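Local coordinates for phosphoenolpyruvate--protein phosphotransferase (Escherichia coli, PDB 5T12) that probably transfers the phosphoryl group of phosphoenolpyruvate to the carrier protein NPr as enzyme I-Ntr, of which this chain is the N-terminal phosphotransfer (EIN) domain, at residues A[11-17]-A[211-217]; A[1-5]-A[222-226]; A[174-180]-A[197-203]; A[23-28]-A[133-138]; A[76-80]-A[128-132]. The protein carries 1 engineered substitution. All blocks are in the same frame, centred on the assembly; numbering follows the deposited sequence.

Interaction 1: A[11-17]-A[211-217]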
# COMPACT_ATOMS: atom_id res chain seq x y z
N VAL A 11 -9.08 -15.70 4.60
CA VAL A 11 -10.27 -15.70 3.76
C VAL A 11 -10.92 -14.33 3.86
O VAL A 11 -10.96 -13.73 4.94
CB VAL A 11 -11.27 -16.81 4.16
CG1 VAL A 11 -12.47 -16.83 3.23
CG2 VAL A 11 -10.59 -18.17 4.17
N ALA A 12 -11.43 -13.83 2.73
CA ALA A 12 -12.11 -12.55 2.71
C ALA A 12 -13.12 -12.53 1.57
O ALA A 12 -12.93 -13.20 0.55
CB ALA A 12 -11.12 -11.39 2.55
N ILE A 13 -14.19 -11.77 1.76
CA ILE A 13 -15.21 -11.56 0.74
C ILE A 13 -15.51 -10.07 0.67
O ILE A 13 -15.77 -9.44 1.70
CB ILE A 13 -16.48 -12.38 1.02
CG1 ILE A 13 -17.55 -12.09 -0.04
CG2 ILE A 13 -17.02 -12.11 2.43
CD1 ILE A 13 -18.78 -12.96 0.08
N ALA A 14 -15.44 -9.50 -0.53
CA ALA A 14 -15.63 -8.07 -0.71
C ALA A 14 -15.74 -7.77 -2.20
O ALA A 14 -15.43 -8.61 -3.05
CB ALA A 14 -14.49 -7.26 -0.08
N GLU A 15 -16.17 -6.55 -2.49
CA GLU A 15 -16.21 -6.06 -3.86
C GLU A 15 -14.79 -5.87 -4.39
O GLU A 15 -13.90 -5.40 -3.67
CB GLU A 15 -16.99 -4.75 -3.93
CG GLU A 15 -16.56 -3.79 -5.03
CD GLU A 15 -17.09 -2.39 -4.82
OE1 GLU A 15 -17.82 -2.17 -3.82
OE2 GLU A 15 -16.79 -1.50 -5.64
N GLY A 16 -14.57 -6.25 -5.64
CA GLY A 16 -13.27 -6.04 -6.27
C GLY A 16 -13.07 -4.57 -6.63
O GLY A 16 -13.99 -3.88 -7.05
N TRP A 17 -11.84 -4.10 -6.45
CA TRP A 17 -11.50 -2.71 -6.71
C TRP A 17 -10.15 -2.64 -7.41
O TRP A 17 -9.13 -3.06 -6.85
CB TRP A 17 -11.47 -1.90 -5.41
CG TRP A 17 -11.33 -0.42 -5.63
CD1 TRP A 17 -12.29 0.44 -6.08
CD2 TRP A 17 -10.16 0.38 -5.40
NE1 TRP A 17 -11.79 1.72 -6.15
CE2 TRP A 17 -10.49 1.71 -5.74
CE3 TRP A 17 -8.87 0.10 -4.95
CZ2 TRP A 17 -9.57 2.75 -5.63
CZ3 TRP A 17 -7.96 1.14 -4.84
CH2 TRP A 17 -8.31 2.45 -5.19
N HIS A 211 -13.29 -5.65 -11.42
CA HIS A 211 -13.67 -4.38 -10.82
C HIS A 211 -15.19 -4.30 -10.68
O HIS A 211 -15.93 -4.67 -11.60
CB HIS A 211 -13.15 -3.23 -11.68
CG HIS A 211 -13.36 -1.88 -11.07
ND1 HIS A 211 -12.86 -1.52 -9.84
CD2 HIS A 211 -14.02 -0.79 -11.54
CE1 HIS A 211 -13.20 -0.28 -9.57
NE2 HIS A 211 -13.90 0.19 -10.58
N ARG A 212 -15.64 -3.84 -9.51
CA ARG A 212 -17.06 -3.69 -9.18
C ARG A 212 -17.79 -5.03 -9.12
O ARG A 212 -19.00 -5.09 -9.36
CB ARG A 212 -17.78 -2.76 -10.16
CG ARG A 212 -17.17 -1.38 -10.31
CD ARG A 212 -17.69 -0.75 -11.58
NE ARG A 212 -17.01 0.50 -11.91
CZ ARG A 212 -16.83 0.93 -13.15
NH1 ARG A 212 -17.26 0.20 -14.17
NH2 ARG A 212 -16.21 2.08 -13.37
N ARG A 213 -17.09 -6.11 -8.80
CA ARG A 213 -17.73 -7.41 -8.63
C ARG A 213 -17.36 -8.00 -7.28
O ARG A 213 -16.23 -7.84 -6.81
CB ARG A 213 -17.34 -8.39 -9.74
CG ARG A 213 -18.00 -8.13 -11.08
CD ARG A 213 -18.17 -9.43 -11.86
NE ARG A 213 -18.28 -9.21 -13.29
CZ ARG A 213 -18.42 -10.18 -14.19
NH1 ARG A 213 -18.47 -11.44 -13.80
NH2 ARG A 213 -18.50 -9.89 -15.48
N THR A 214 -18.32 -8.68 -6.66
CA THR A 214 -18.07 -9.37 -5.40
C THR A 214 -17.11 -10.53 -5.62
O THR A 214 -17.27 -11.32 -6.56
CB THR A 214 -19.38 -9.88 -4.80
OG1 THR A 214 -20.25 -8.77 -4.53
CG2 THR A 214 -19.11 -10.63 -3.50
N LEU A 215 -16.10 -10.63 -4.76
CA LEU A 215 -15.09 -11.67 -4.86
C LEU A 215 -14.87 -12.31 -3.50
O LEU A 215 -15.03 -11.68 -2.46
CB LEU A 215 -13.76 -11.10 -5.37
CG LEU A 215 -13.77 -10.22 -6.62
CD1 LEU A 215 -12.40 -9.58 -6.82
CD2 LEU A 215 -14.17 -11.01 -7.85
N ILE A 216 -14.50 -13.59 -3.52
CA ILE A 216 -14.02 -14.31 -2.35
C ILE A 216 -12.59 -14.74 -2.64
O ILE A 216 -12.35 -15.53 -3.56
CB ILE A 216 -14.89 -15.52 -2.00
CG1 ILE A 216 -16.33 -15.10 -1.71
CG2 ILE A 216 -14.30 -16.26 -0.80
CD1 ILE A 216 -17.21 -16.25 -1.26
N VAL A 217 -11.64 -14.22 -1.86
CA VAL A 217 -10.24 -14.60 -1.98
C VAL A 217 -9.92 -15.60 -0.87
O VAL A 217 -10.20 -15.35 0.31
CB VAL A 217 -9.31 -13.37 -1.91
CG1 VAL A 217 -9.67 -12.48 -0.72
CG2 VAL A 217 -7.86 -13.80 -1.84
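Ala12 and Ala14 pair with Val217 and Leu215 as hydrogen-bonded antiparallel partners, which closes strand 11-17 onto strand 214-217. Ala14 N gives its proton to Leu215 O at 2.9 Å, and Leu215 N returns one to Ala14 O at 2.7 Å. The face carrying these four residues is the tight one. Val217 turns CG1 between its backbone N and carbonyl carbon (chi1 49°), and this branch meets Ala12 CB at 3.7 Å. Leu215 CD1 lies 3.7 Å from Gly16 CA, where a side chain on Gly16 would have no room. The reverse face, with Ile13, Glu15, Thr214 and Ile216, is the more solvent-exposed one. There Ile13 CG1 touches Ile216 CG1 at 3.7 Å, the two chains crossing at a slant, and the loose end is at Glu15, whose OE2 comes no nearer than 4.2 Å to Arg212 CA. In the loop before strand 214-217, His211 lies alongside Trp17 with its ring edge turned to Trp17 CA, 3.6 Å from ND1, and ND1 also bonds Gln18 N. With an alanine in place of His211, Gln18 N would probably lose this acceptor and the flank of Trp17 its packing. Strand 154-158 flanks strand 11-17, strand 223-226 borders the other partner, Pro228 of helix 228-241 rests on Ile13 and Ile216, and Trp150 meets Trp17 edge-to-face.

Interaction 2: A[1-5]-A[222-226]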
# COMPACT_ATOMS: atom_id res chain seq x y z
N ARG A 1 -14.50 -19.63 -10.05
CA ARG A 1 -13.44 -20.48 -9.51
C ARG A 1 -12.17 -20.38 -10.35
O ARG A 1 -12.02 -21.09 -11.34
CB ARG A 1 -13.91 -21.94 -9.44
CG ARG A 1 -15.16 -22.13 -8.62
CD ARG A 1 -15.48 -23.60 -8.39
NE ARG A 1 -16.59 -23.75 -7.45
CZ ARG A 1 -17.20 -24.90 -7.20
NH1 ARG A 1 -18.19 -24.95 -6.32
NH2 ARG A 1 -16.82 -26.01 -7.82
N ILE A 2 -11.27 -19.49 -9.96
CA ILE A 2 -9.99 -19.31 -10.63
C ILE A 2 -8.90 -19.90 -9.74
O ILE A 2 -8.70 -19.45 -8.61
CB ILE A 2 -9.70 -17.83 -10.94
CG1 ILE A 2 -10.51 -17.36 -12.15
CG2 ILE A 2 -8.22 -17.64 -11.21
CD1 ILE A 2 -11.97 -17.06 -11.86
N ARG A 3 -8.21 -20.91 -10.26
CA ARG A 3 -7.08 -21.49 -9.56
C ARG A 3 -5.91 -20.52 -9.56
O ARG A 3 -5.65 -19.84 -10.56
CB ARG A 3 -6.68 -22.81 -10.22
CG ARG A 3 -5.52 -23.52 -9.56
CD ARG A 3 -5.21 -24.81 -10.30
NE ARG A 3 -6.40 -25.62 -10.48
CZ ARG A 3 -6.41 -26.81 -11.08
NH1 ARG A 3 -7.55 -27.48 -11.20
NH2 ARG A 3 -5.29 -27.33 -11.56
N ALA A 4 -5.18 -20.46 -8.45
CA ALA A 4 -4.12 -19.48 -8.30
C ALA A 4 -3.22 -19.88 -7.14
O ALA A 4 -3.39 -20.94 -6.53
CB ALA A 4 -4.69 -18.08 -8.10
N LEU A 5 -2.24 -19.00 -6.83
CA LEU A 5 -1.13 -19.25 -5.90
C LEU A 5 -1.41 -18.62 -4.55
O LEU A 5 -1.63 -17.39 -4.48
CB LEU A 5 0.17 -18.70 -6.48
CG LEU A 5 1.51 -19.32 -6.08
CD1 LEU A 5 2.61 -18.83 -7.00
CD2 LEU A 5 1.87 -19.03 -4.63
N GLY A 222 -5.43 -21.04 -2.28
CA GLY A 222 -5.16 -20.41 -3.55
C GLY A 222 -6.35 -20.43 -4.49
O GLY A 222 -6.22 -20.79 -5.66
N GLU A 223 -7.51 -20.05 -3.97
CA GLU A 223 -8.75 -20.03 -4.74
C GLU A 223 -9.32 -18.62 -4.77
O GLU A 223 -9.21 -17.87 -3.80
CB GLU A 223 -9.78 -20.99 -4.14
CG GLU A 223 -9.29 -22.41 -3.95
CD GLU A 223 -10.24 -23.24 -3.11
OE1 GLU A 223 -11.22 -22.68 -2.59
OE2 GLU A 223 -10.00 -24.46 -2.97
N LEU A 224 -9.94 -18.28 -5.90
CA LEU A 224 -10.70 -17.04 -6.03
C LEU A 224 -12.06 -17.36 -6.61
O LEU A 224 -12.16 -18.07 -7.61
CB LEU A 224 -9.99 -16.02 -6.93
CG LEU A 224 -10.79 -14.73 -7.12
CD1 LEU A 224 -10.79 -13.88 -5.86
CD2 LEU A 224 -10.29 -13.92 -8.29
N LEU A 225 -13.11 -16.84 -5.98
CA LEU A 225 -14.49 -17.09 -6.39
C LEU A 225 -15.09 -15.79 -6.89
O LEU A 225 -15.16 -14.80 -6.15
CB LEU A 225 -15.31 -17.66 -5.24
CG LEU A 225 -14.83 -19.00 -4.69
CD1 LEU A 225 -15.73 -19.48 -3.57
CD2 LEU A 225 -14.77 -20.03 -5.81
N VAL A 226 -15.55 -15.78 -8.14
CA VAL A 226 -16.17 -14.61 -8.75
C VAL A 226 -17.68 -14.79 -8.71
O VAL A 226 -18.20 -15.78 -9.24
CB VAL A 226 -15.67 -14.40 -10.19
CG1 VAL A 226 -16.16 -13.07 -10.73
CG2 VAL A 226 -14.15 -14.49 -10.25
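The pairing of Ile2 with Leu224 lays the short strand 2-3 along strand 223-226, at one edge of the mixed sheet of the alpha/beta part of the chain. Two backbone bonds tie this antiparallel pair: Ile2 N to Leu224 O, 2.9 Å and almost straight at 168°, in the carbonyl plane, and Leu224 N to Ile2 O at 3.2 Å. A third, from Ala4 N to Gly222 O at 3.0 Å, is more bent (131°). Gly222 and Glu223 both face Asp218, forming a G1 beta bulge, and Gly222 takes the positive phi of 72° that such a bulge prefers; a CB on it would also run into Ala4 O. On the inward face, Ile2 has CG1 beside its backbone N and a bent chi2, and its CD1 meets Val226 CG2 at 3.7 Å, the two side chains slanting across each other. Leu224 shares that face, and Ile205 touches both Ile2 and Leu224. On the other face the aliphatic stem of Arg1 lies next to Leu225, CG to CD2 at 3.5 Å, the two side chains pointing the same way. Cohesion thus comes from backbone amides and carbonyls, with apolar carbons added beneath and beside them. Even Arg1 contributes methylene carbons, and no charged end joins the two segments.

Interaction 3: A[174-180]-A[197-203]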
# COMPACT_ATOMS: atom_id res chain seq x y z
N LEU A 174 -9.02 -2.40 3.23
CA LEU A 174 -8.39 -3.45 2.44
C LEU A 174 -8.47 -4.77 3.20
O LEU A 174 -7.86 -4.93 4.26
CB LEU A 174 -6.94 -3.09 2.13
CG LEU A 174 -6.14 -4.10 1.30
CD1 LEU A 174 -6.73 -4.24 -0.09
CD2 LEU A 174 -4.68 -3.70 1.23
N VAL A 175 -9.23 -5.73 2.66
CA VAL A 175 -9.40 -7.03 3.28
C VAL A 175 -8.79 -8.16 2.47
O VAL A 175 -8.70 -9.29 2.98
CB VAL A 175 -10.88 -7.33 3.57
CG1 VAL A 175 -11.48 -6.26 4.46
CG2 VAL A 175 -11.66 -7.45 2.27
N GLY A 176 -8.37 -7.91 1.23
CA GLY A 176 -7.78 -8.95 0.41
C GLY A 176 -7.14 -8.36 -0.82
O GLY A 176 -7.44 -7.23 -1.22
N VAL A 177 -6.24 -9.14 -1.42
CA VAL A 177 -5.50 -8.72 -2.61
C VAL A 177 -5.45 -9.88 -3.59
O VAL A 177 -5.30 -11.04 -3.19
CB VAL A 177 -4.07 -8.25 -2.26
CG1 VAL A 177 -3.36 -7.73 -3.50
CG2 VAL A 177 -4.10 -7.18 -1.17
N VAL A 178 -5.60 -9.57 -4.88
CA VAL A 178 -5.50 -10.55 -5.95
C VAL A 178 -4.57 -9.99 -7.02
O VAL A 178 -4.87 -8.95 -7.62
CB VAL A 178 -6.86 -10.90 -6.56
CG1 VAL A 178 -6.68 -11.87 -7.73
CG2 VAL A 178 -7.78 -11.49 -5.51
N VAL A 179 -3.46 -10.67 -7.26
CA VAL A 179 -2.48 -10.24 -8.25
C VAL A 179 -2.42 -11.25 -9.38
O VAL A 179 -2.44 -12.47 -9.15
CB VAL A 179 -1.09 -10.03 -7.61
CG1 VAL A 179 -0.28 -9.07 -8.46
CG2 VAL A 179 -1.24 -9.47 -6.20
N ARG A 180 -2.39 -10.75 -10.62
CA ARG A 180 -2.32 -11.58 -11.82
C ARG A 180 -0.87 -11.94 -12.18
O ARG A 180 -0.55 -13.12 -12.37
CB ARG A 180 -3.03 -10.90 -12.99
CG ARG A 180 -2.96 -11.71 -14.29
CD ARG A 180 -3.26 -10.86 -15.50
NE ARG A 180 -3.86 -11.64 -16.58
CZ ARG A 180 -3.23 -11.98 -17.70
NH1 ARG A 180 -1.98 -11.60 -17.90
NH2 ARG A 180 -3.86 -12.70 -18.62
N ILE A 197 -3.15 -9.98 5.54
CA ILE A 197 -4.13 -9.76 4.47
C ILE A 197 -4.15 -10.98 3.60
O ILE A 197 -3.09 -11.38 3.07
CB ILE A 197 -3.79 -8.50 3.66
CG1 ILE A 197 -3.58 -7.29 4.57
CG2 ILE A 197 -4.89 -8.22 2.64
CD1 ILE A 197 -3.19 -6.03 3.83
N PRO A 198 -5.30 -11.64 3.39
CA PRO A 198 -5.37 -12.75 2.44
C PRO A 198 -4.98 -12.27 1.04
O PRO A 198 -5.47 -11.26 0.55
CB PRO A 198 -6.84 -13.18 2.50
CG PRO A 198 -7.32 -12.69 3.83
CD PRO A 198 -6.58 -11.42 4.10
N THR A 199 -4.08 -13.02 0.41
CA THR A 199 -3.51 -12.59 -0.86
C THR A 199 -3.28 -13.79 -1.76
O THR A 199 -2.76 -14.82 -1.30
CB THR A 199 -2.20 -11.82 -0.65
OG1 THR A 199 -2.47 -10.60 0.06
CG2 THR A 199 -1.54 -11.49 -1.98
N VAL A 200 -3.67 -13.67 -3.02
CA VAL A 200 -3.49 -14.71 -4.02
C VAL A 200 -2.78 -14.10 -5.23
O VAL A 200 -3.00 -12.92 -5.55
CB VAL A 200 -4.85 -15.35 -4.41
CG1 VAL A 200 -5.63 -14.46 -5.37
CG2 VAL A 200 -4.65 -16.73 -4.97
N MET A 201 -1.91 -14.88 -5.86
CA MET A 201 -1.06 -14.36 -6.94
C MET A 201 -1.03 -15.35 -8.09
O MET A 201 -1.55 -16.47 -8.01
CB MET A 201 0.36 -14.08 -6.45
CG MET A 201 0.49 -12.91 -5.49
SD MET A 201 2.19 -12.63 -4.97
CE MET A 201 2.01 -11.16 -3.96
N GLY A 202 -0.39 -14.93 -9.19
CA GLY A 202 -0.26 -15.77 -10.36
C GLY A 202 -1.58 -16.23 -10.95
O GLY A 202 -1.64 -17.30 -11.56
N ALA A 203 -2.63 -15.44 -10.78
CA ALA A 203 -3.99 -15.84 -11.11
C ALA A 203 -4.36 -15.34 -12.49
O ALA A 203 -4.32 -14.13 -12.75
CB ALA A 203 -4.97 -15.30 -10.07
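With chi1 at 78°, CG1 of Val200 is flanked by its own N and C and lies against both methyls of Val178, CG1 and CG2, at 3.7 Å each. On the opposite face Thr199 holds OG1 beside its own backbone N (chi1 -65°), with OG1 3.7 Å from Val177 CB, the side chains running side by side. Met201 and Val179 follow in the same manner, CG to CB at 3.9 Å. At the start of the contact Ile197 points toward strand 174-179, its CD1 reaching Leu174 CD2 at 3.8 Å and its CG2 resting on Gly176 CA. The strands run parallel, their axes 3° apart. Val179 N meets Val200 O at 2.9 Å in a nearly straight bond, Val177 N bonds Pro198 O, and Val200 N returns a bond to Val177 O; a weak one, from Ala203 N to Val179 O, ends the series. Strand 154-158 continues the sheet beyond strand 174-179, while strand 5-8 lies beyond strand 199-201. Helix 187-195, whose Val192 and Ala189 touch Thr199 and Met201, links the two strands, making a classical beta-alpha-beta crossover within the mobile domain common to PEP-utilising enzymes.

Interaction 4: A[23-28]-A[133-138]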
# COMPACT_ATOMS: atom_id res chain seq x y z
N PRO A 23 0.12 6.54 -9.55
CA PRO A 23 0.41 6.66 -8.12
C PRO A 23 0.37 8.11 -7.66
O PRO A 23 0.45 9.05 -8.45
CB PRO A 23 1.82 6.08 -7.99
CG PRO A 23 2.39 6.13 -9.37
CD PRO A 23 1.23 5.92 -10.29
N LEU A 24 0.24 8.28 -6.34
CA LEU A 24 0.12 9.62 -5.77
C LEU A 24 1.35 10.47 -6.04
O LEU A 24 1.24 11.69 -6.20
CB LEU A 24 -0.14 9.52 -4.26
CG LEU A 24 -1.59 9.53 -3.76
CD1 LEU A 24 -2.50 8.67 -4.64
CD2 LEU A 24 -1.65 9.06 -2.32
N MET A 25 2.53 9.84 -6.12
CA MET A 25 3.75 10.59 -6.39
C MET A 25 3.73 11.19 -7.79
O MET A 25 4.14 12.34 -7.99
CB MET A 25 4.97 9.69 -6.21
CG MET A 25 5.28 9.34 -4.77
SD MET A 25 5.97 10.74 -3.86
CE MET A 25 7.48 11.01 -4.77
N GLU A 26 3.25 10.44 -8.78
CA GLU A 26 3.29 10.89 -10.17
C GLU A 26 2.19 11.88 -10.52
O GLU A 26 2.24 12.47 -11.60
CB GLU A 26 3.22 9.69 -11.12
CG GLU A 26 4.40 8.73 -11.00
CD GLU A 26 4.42 7.71 -12.12
OE1 GLU A 26 3.83 7.97 -13.19
OE2 GLU A 26 5.04 6.64 -11.94
N GLN A 27 1.20 12.07 -9.65
CA GLN A 27 0.14 13.04 -9.90
C GLN A 27 0.26 14.27 -9.02
O GLN A 27 -0.68 15.08 -8.96
CB GLN A 27 -1.24 12.39 -9.72
CG GLN A 27 -1.57 11.94 -8.31
CD GLN A 27 -2.84 11.09 -8.27
OE1 GLN A 27 -3.05 10.23 -9.13
NE2 GLN A 27 -3.69 11.35 -7.29
N VAL A 28 1.39 14.45 -8.33
CA VAL A 28 1.70 15.69 -7.64
C VAL A 28 2.38 16.63 -8.63
O VAL A 28 3.28 16.22 -9.37
CB VAL A 28 2.59 15.44 -6.42
CG1 VAL A 28 3.14 16.75 -5.87
CG2 VAL A 28 1.82 14.70 -5.34
N GLY A 133 7.37 8.05 0.72
CA GLY A 133 6.78 9.25 0.16
C GLY A 133 5.32 9.07 -0.19
O GLY A 133 4.50 9.96 0.03
N GLN A 134 4.97 7.90 -0.76
CA GLN A 134 3.57 7.59 -1.02
C GLN A 134 2.75 7.62 0.26
O GLN A 134 1.62 8.12 0.27
CB GLN A 134 3.47 6.21 -1.69
CG GLN A 134 3.90 6.18 -3.14
CD GLN A 134 2.76 6.44 -4.10
OE1 GLN A 134 2.63 7.52 -4.66
NE2 GLN A 134 1.91 5.43 -4.29
N ARG A 135 3.31 7.10 1.35
CA ARG A 135 2.59 7.10 2.62
C ARG A 135 2.47 8.51 3.19
O ARG A 135 1.46 8.86 3.80
CB ARG A 135 3.29 6.18 3.62
CG ARG A 135 2.40 5.72 4.76
CD ARG A 135 1.21 4.93 4.24
NE ARG A 135 0.24 4.62 5.29
CZ ARG A 135 -0.95 4.07 5.07
NH1 ARG A 135 -1.32 3.77 3.83
NH2 ARG A 135 -1.76 3.82 6.08
N LEU A 136 3.50 9.34 2.99
CA LEU A 136 3.43 10.73 3.41
C LEU A 136 2.30 11.46 2.70
O LEU A 136 1.52 12.20 3.32
CB LEU A 136 4.77 11.43 3.15
CG LEU A 136 5.65 11.72 4.37
CD1 LEU A 136 5.69 10.53 5.31
CD2 LEU A 136 7.06 12.10 3.93
N LEU A 137 2.18 11.26 1.38
CA LEU A 137 1.08 11.85 0.63
C LEU A 137 -0.26 11.28 1.06
O LEU A 137 -1.29 11.96 0.97
CB LEU A 137 1.29 11.63 -0.87
CG LEU A 137 2.54 12.25 -1.49
CD1 LEU A 137 2.65 11.88 -2.96
CD2 LEU A 137 2.52 13.76 -1.32
N PHE A 138 -0.28 10.03 1.54
CA PHE A 138 -1.52 9.41 1.98
C PHE A 138 -2.12 10.17 3.16
O PHE A 138 -3.34 10.37 3.23
CB PHE A 138 -1.28 7.95 2.35
CG PHE A 138 -2.51 7.23 2.83
CD1 PHE A 138 -3.43 6.74 1.93
CD2 PHE A 138 -2.73 7.03 4.19
CE1 PHE A 138 -4.56 6.08 2.36
CE2 PHE A 138 -3.86 6.37 4.63
CZ PHE A 138 -4.78 5.89 3.71
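Met25, the first residue of a type I turn that ends at Val28, passes the regular helix 133-138 with its CA 6.2 Å from that of Gln134. The turn belongs to the loop between strand 11-18 and helix 36-61. Gln134 leaves the helix with a bent chain (chi2 -91°) that carries its amide out to the turn, where OE1 accepts the proton of Met25 N at 2.7 Å. The donor lies nearly straight out from the amide C=O (174° at the oxygen), though the bond is bent at the hydrogen (142°). Leu24 N is also near OE1, but its angle is too poor for a bond. Leu24 CB and Met25 CG close in on the same oxygen, the latter at 3.2 Å. One turn along the helix, Leu137 pushes CD1 into the loop, 3.6 Å from Met25 SD and 3.8 Å from Val28 CG2, with Leu24 O also close at 3.5 Å. Met25, bent at chi2 and again at chi3, crosses Leu137 at about a right angle and lays its sulfur against the methyl. On the other end of the Gln134 amide, NE2 bonds Glu168 OE2 and Thr164 O, while Lys104 NZ holds Val28 O. With partners on both its oxygen and its nitrogen, this amide is fixed in rotation, and a single buried glutamine links loop, helix and the 163-168 region through polar bonds, next to an apolar patch centred on one leucine methyl.

Interaction 5: A[76-80]-A[128-132]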
# COMPACT_ATOMS: atom_id res chain seq x y z
N TYR A 76 12.67 2.83 9.72
CA TYR A 76 11.97 3.85 8.94
C TYR A 76 11.16 4.79 9.83
O TYR A 76 10.94 5.95 9.46
CB TYR A 76 11.07 3.18 7.90
CG TYR A 76 11.85 2.59 6.75
CD1 TYR A 76 13.11 3.07 6.42
CD2 TYR A 76 11.33 1.55 5.99
CE1 TYR A 76 13.83 2.53 5.37
CE2 TYR A 76 12.04 1.00 4.94
CZ TYR A 76 13.29 1.50 4.63
OH TYR A 76 14.01 0.97 3.59
N SER A 77 10.71 4.31 10.99
CA SER A 77 10.05 5.20 11.94
C SER A 77 11.03 6.23 12.49
O SER A 77 10.63 7.36 12.82
CB SER A 77 9.42 4.40 13.07
OG SER A 77 10.40 3.62 13.76
N HIS A 78 12.31 5.87 12.61
CA HIS A 78 13.33 6.83 13.04
C HIS A 78 13.70 7.77 11.90
O HIS A 78 13.95 8.96 12.14
CB HIS A 78 14.56 6.09 13.55
CG HIS A 78 14.33 5.34 14.83
ND1 HIS A 78 14.93 4.13 15.10
CD2 HIS A 78 13.58 5.64 15.91
CE1 HIS A 78 14.55 3.71 16.30
NE2 HIS A 78 13.73 4.61 16.81
N LEU A 79 13.76 7.26 10.67
CA LEU A 79 14.01 8.13 9.52
C LEU A 79 12.88 9.14 9.35
O LEU A 79 13.12 10.29 8.97
CB LEU A 79 14.17 7.29 8.26
CG LEU A 79 14.35 8.04 6.93
CD1 LEU A 79 15.67 8.81 6.91
CD2 LEU A 79 14.28 7.07 5.76
N LEU A 80 11.64 8.73 9.63
CA LEU A 80 10.50 9.62 9.48
C LEU A 80 10.47 10.69 10.57
O LEU A 80 9.89 11.77 10.36
CB LEU A 80 9.20 8.82 9.49
CG LEU A 80 8.84 8.12 8.18
CD1 LEU A 80 7.67 7.17 8.38
CD2 LEU A 80 8.52 9.15 7.11
N ASP A 128 11.85 1.65 -1.41
CA ASP A 128 11.27 1.89 -0.09
C ASP A 128 11.06 3.38 0.16
O ASP A 128 10.06 3.78 0.76
CB ASP A 128 12.17 1.30 1.00
CG ASP A 128 12.29 -0.21 0.89
OD1 ASP A 128 12.09 -0.74 -0.21
OD2 ASP A 128 12.60 -0.85 1.92
N LEU A 129 12.00 4.21 -0.30
CA LEU A 129 11.88 5.65 -0.10
C LEU A 129 10.67 6.20 -0.83
O LEU A 129 9.96 7.07 -0.30
CB LEU A 129 13.16 6.35 -0.56
CG LEU A 129 14.28 6.51 0.46
CD1 LEU A 129 13.79 7.30 1.67
CD2 LEU A 129 14.85 5.16 0.89
N ARG A 130 10.40 5.71 -2.04
CA ARG A 130 9.20 6.14 -2.76
C ARG A 130 7.94 5.69 -2.03
O ARG A 130 6.93 6.40 -2.02
CB ARG A 130 9.22 5.60 -4.19
CG ARG A 130 10.43 6.05 -4.99
CD ARG A 130 10.25 5.77 -6.48
NE ARG A 130 11.44 6.15 -7.24
CZ ARG A 130 11.71 7.38 -7.65
NH1 ARG A 130 10.87 8.37 -7.37
NH2 ARG A 130 12.82 7.63 -8.33
N ALA A 131 7.98 4.50 -1.42
CA ALA A 131 6.84 4.02 -0.64
C ALA A 131 6.59 4.92 0.56
O ALA A 131 5.44 5.24 0.88
CB ALA A 131 7.07 2.58 -0.20
N LEU A 132 7.66 5.33 1.25
CA LEU A 132 7.51 6.25 2.37
C LEU A 132 6.94 7.59 1.90
O LEU A 132 6.12 8.20 2.59
CB LEU A 132 8.85 6.46 3.08
CG LEU A 132 9.14 5.59 4.30
CD1 LEU A 132 9.17 4.11 3.94
CD2 LEU A 132 10.44 6.01 4.96
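Tyr76 OH donates its proton to Asp128 OD2 at 2.8 Å, the one polar bond between helix segments 76-80 and 128-132. The oxygen is approached on its anti side, tilted out of the carboxylate plane, and it sits at the edge of the tyrosine ring, in the ring's plane. Ring and carboxylate planes stand 79° apart. Tyr76 has CG beside its backbone N (chi1 -73°), which sends the ring toward helix 126-140 and lets the hydroxyl reach Asp128, whose CB is also only 3.2 Å from OH. Both helices belong to the all-helical part of the domain, the part that in the paralogous enzyme of the sugar system docks the phosphocarrier protein. Here their short axes pass 12.1 Å apart with a crossing angle of -58°, so side chains alone bridge the gap. Leu132 does most of this: its CD1 lies over one face of the Tyr76 ring, 3.9 Å from CD2, while its other methyl, CD2, meets Leu79 CD2 at 4.1 Å and Leu80 CG at 4.2 Å. A phenylalanine in place of Tyr76 would probably leave the buried Asp128 carboxylate without this donor. Leu79 CD2 also meets Leu129 CD1 at 4.1 Å, the two side chains crossing at about a right angle. Phe54 of helix 36-61 packs against Tyr76, Leu80 and Leu132.

Interactions 1, 2 and 3 gather in one mixed sheet and touch one another: Leu225 N meets Ile216 O between 1 and 2, and Leu5 N meets Met201 O between 2 and 3. Interaction 3 is the buried parallel pair, interaction 1 is partly buried, and interaction 2 lies at the surface, on the sheet's edge. All three rely on backbone hydrogen bonds. Interactions 4 and 5 lie across the centre of the chain, partly buried among helices, about 13 Å apart between centres; both use helix 126-140 and meet where Leu136 packs on Leu80. There each contact has one side-chain hydrogen bond, from a backbone amide in one and a phenol in the other, beside leucine packing.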